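Local structure of phenylacetic acid degradation-related protein (Silicibacter sp., 2QWZ) at residues V99-S104 with T150-I155. The protein is a putative thioesterase of the thioesterase superfamily, which probably hydrolyses the thioester bond of acyl-CoA or a related substrate. Sequence-based numbering, arbitrary orientation.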
ATOM      1  N   VAL A  99       3.343  10.253  14.585  1.00 40.96           N
ATOM      2  CA  VAL A  99       4.368   9.295  14.184  1.00 39.36           C
ATOM      3  C   VAL A  99       3.930   8.558  12.918  1.00 33.65           C
ATOM      4  O   VAL A  99       2.859   7.997  12.876  1.00 34.46           O
ATOM      5  CB  VAL A  99       4.612   8.289  15.322  1.00 37.43           C
ATOM      6  CG1 VAL A  99       5.812   7.427  15.053  1.00 38.25           C
ATOM      7  CG2 VAL A  99       4.789   9.044  16.656  1.00 45.72           C
ATOM      8  N   THR A 100       4.738   8.577  11.872  1.00 35.68           N
ATOM      9  CA  THR A 100       4.388   7.865  10.621  1.00 29.35           C
ATOM     10  C   THR A 100       4.300   6.352  10.869  1.00 31.11           C
ATOM     11  O   THR A 100       5.221   5.750  11.423  1.00 37.39           O
ATOM     12  CB  THR A 100       5.437   8.114   9.564  1.00 32.78           C
ATOM     13  OG1 THR A 100       5.879   9.454   9.670  1.00 38.74           O
ATOM     14  CG2 THR A 100       4.862   7.906   8.143  1.00 15.60           C
ATOM     15  N   THR A 101       3.178   5.740  10.527  1.00 29.97           N
ATOM     16  CA  THR A 101       3.003   4.287  10.646  1.00 25.62           C
ATOM     17  C   THR A 101       2.955   3.591   9.295  1.00 26.90           C
ATOM     18  O   THR A 101       3.346   2.417   9.178  1.00 24.71           O
ATOM     19  CB  THR A 101       1.711   3.955  11.346  1.00 30.70           C
ATOM     20  OG1 THR A 101       0.633   4.473  10.567  1.00 27.90           O
ATOM     21  CG2 THR A 101       1.677   4.563  12.811  1.00 25.57           C
ATOM     22  N   ASN A 102       2.431   4.279   8.286  1.00 25.89           N
ATOM     23  CA  ASN A 102       2.408   3.689   6.948  1.00 28.34           C
ATOM     24  C   ASN A 102       2.580   4.715   5.896  1.00 26.28           C
ATOM     25  O   ASN A 102       2.139   5.855   6.060  1.00 24.26           O
ATOM     26  CB  ASN A 102       1.106   2.920   6.689  1.00 32.30           C
ATOM     27  CG  ASN A 102       0.985   2.454   5.226  1.00 40.95           C
ATOM     28  OD1 ASN A 102       0.104   2.913   4.516  1.00 38.10           O
ATOM     29  ND2 ASN A 102       1.869   1.534   4.788  1.00 39.28           N
ATOM     30  N   ALA A 103       3.218   4.299   4.795  1.00 30.94           N
ATOM     31  CA  ALA A 103       3.374   5.116   3.594  1.00 26.43           C
ATOM     32  C   ALA A 103       3.246   4.252   2.354  1.00 29.89           C
ATOM     33  O   ALA A 103       3.843   3.172   2.270  1.00 31.80           O
ATOM     34  CB  ALA A 103       4.774   5.747   3.560  1.00 27.57           C
ATOM     35  N   SER A 104       2.504   4.734   1.364  1.00 26.93           N
ATOM     36  CA  SER A 104       2.472   4.069   0.101  1.00 26.64           C
ATOM     37  C   SER A 104       2.686   5.102  -0.979  1.00 25.82           C
ATOM     38  O   SER A 104       2.331   6.292  -0.828  1.00 29.46           O
ATOM     39  CB  SER A 104       1.175   3.289  -0.082  1.00 28.27           C
ATOM     40  OG  SER A 104       0.101   4.150  -0.360  1.00 45.08           O
ATOM     41  N   THR A 150      -0.122   7.980  -0.227  1.00 25.00           N
ATOM     42  CA  THR A 150      -0.999   8.000   0.903  1.00 27.22           C
ATOM     43  C   THR A 150      -0.093   7.866   2.107  1.00 26.57           C
ATOM     44  O   THR A 150       0.826   7.037   2.114  1.00 28.01           O
ATOM     45  CB  THR A 150      -1.986   6.809   0.920  1.00 30.25           C
ATOM     46  OG1 THR A 150      -2.697   6.756  -0.331  1.00 27.23           O
ATOM     47  CG2 THR A 150      -2.984   6.963   2.007  1.00 17.61           C
HETATM   48  N   MSE A 151      -0.288   8.734   3.068  1.00 26.71           N
HETATM   49  CA  MSE A 151       0.488   8.679   4.287  1.00 26.72           C
HETATM   50  C   MSE A 151      -0.476   8.590   5.382  1.00 25.29           C
HETATM   51  O   MSE A 151      -1.471   9.315   5.353  1.00 23.35           O
HETATM   52  CB  MSE A 151       1.288   9.958   4.501  1.00 29.45           C
HETATM   53  CG  MSE A 151       2.384  10.242   3.478  1.00 21.37           C
HETATM   54 SE   MSE A 151       3.934   9.149   3.476  0.75 30.98          SE
HETATM   55  CE  MSE A 151       4.118   8.912   5.471  1.00 11.80           C
ATOM     56  N   THR A 152      -0.131   7.763   6.384  1.00 29.71           N
ATOM     57  CA  THR A 152      -0.889   7.563   7.609  1.00 27.07           C
ATOM     58  C   THR A 152       0.042   7.730   8.827  1.00 30.74           C
ATOM     59  O   THR A 152       1.189   7.262   8.803  1.00 27.03           O
ATOM     60  CB  THR A 152      -1.457   6.119   7.636  1.00 31.18           C
ATOM     61  OG1 THR A 152      -2.210   5.862   6.446  1.00 21.69           O
ATOM     62  CG2 THR A 152      -2.327   5.890   8.772  1.00 14.40           C
ATOM     63  N   TYR A 153      -0.493   8.347   9.891  1.00 29.54           N
ATOM     64  CA  TYR A 153       0.239   8.720  11.085  1.00 31.51           C
ATOM     65  C   TYR A 153      -0.500   8.267  12.321  1.00 30.03           C
ATOM     66  O   TYR A 153      -1.714   8.379  12.398  1.00 32.96           O
ATOM     67  CB  TYR A 153       0.420  10.261  11.175  1.00 30.65           C
ATOM     68  CG  TYR A 153       1.144  10.781   9.990  1.00 27.31           C
ATOM     69  CD1 TYR A 153       0.472  11.071   8.827  1.00 24.28           C
ATOM     70  CD2 TYR A 153       2.518  10.955  10.018  1.00 26.22           C
ATOM     71  CE1 TYR A 153       1.151  11.492   7.710  1.00 29.66           C
ATOM     72  CE2 TYR A 153       3.193  11.427   8.918  1.00 23.91           C
ATOM     73  CZ  TYR A 153       2.515  11.658   7.770  1.00 27.51           C
ATOM     74  OH  TYR A 153       3.211  12.077   6.679  1.00 22.40           O
ATOM     75  N   SER A 154       0.245   7.771  13.288  1.00 32.89           N
ATOM     76  CA  SER A 154      -0.294   7.483  14.595  1.00 37.05           C
ATOM     77  C   SER A 154      -0.230   8.749  15.416  1.00 39.57           C
ATOM     78  O   SER A 154       0.798   9.405  15.445  1.00 40.54           O
ATOM     79  CB  SER A 154       0.502   6.373  15.274  1.00 38.38           C
ATOM     80  OG  SER A 154       0.458   6.526  16.678  1.00 46.72           O
ATOM     81  N   ILE A 155      -1.344   9.102  16.045  1.00 44.91           N
ATOM     82  CA  ILE A 155      -1.412  10.193  17.003  1.00 50.95           C
ATOM     83  C   ILE A 155      -1.474   9.610  18.414  1.00 55.31           C
ATOM     84  O   ILE A 155      -2.481   9.023  18.786  1.00 57.23           O
ATOM     85  CB  ILE A 155      -2.695  10.975  16.870  1.00 50.12           C
ATOM     86  CG1 ILE A 155      -2.769  11.718  15.544  1.00 50.08           C
ATOM     87  CG2 ILE A 155      -2.829  11.906  18.092  1.00 54.60           C
ATOM     88  CD1 ILE A 155      -4.195  12.108  15.226  1.00 53.34           C
TER
HETATM   89  O   HOH W   1      -0.992   5.133   4.253  1.00 32.09           O
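T101 and N102 share one partner, T152, which makes a classic beta bulge where segment 99-104 runs antiparallel to 150-154. The carbonyl O of T152 accepts hydrogen bonds from both backbone amides, T101 N at 3.0 Å and N102 N at 3.3 Å. Both amides approach the same side of the carbonyl plane, with N102 N lying well above it and off any lone pair. Beyond the bulge, V99 with S154 and S104 with T150 are hydrogen-bonded antiparallel pairs. The bulge brings the T101 side chain over the partner strand, where its CG2 presses on S154 CB at a tight 3.3 Å. On the face carrying N102 and T152, a water donates to N102 OD1 (2.5 Å) and also bonds T152 OG1 (2.6 Å). The opposite face meets helix 73-92. There M151, a selenomethionine, folds back through two bends (chi2 -70°, chi3 -38°), bringing SE against A103 CB at 3.5 Å. The Y153 ring runs alongside T100, with CE2 3.4 Å from T100 OG1, and its hydroxyl is hydrogen-bonded to D81 of the helix. This bulged pair, with a helix against one face of a sheet that N102 to S104 continue into a second subunit, is consistent with the hotdog fold of the thioesterase superfamily.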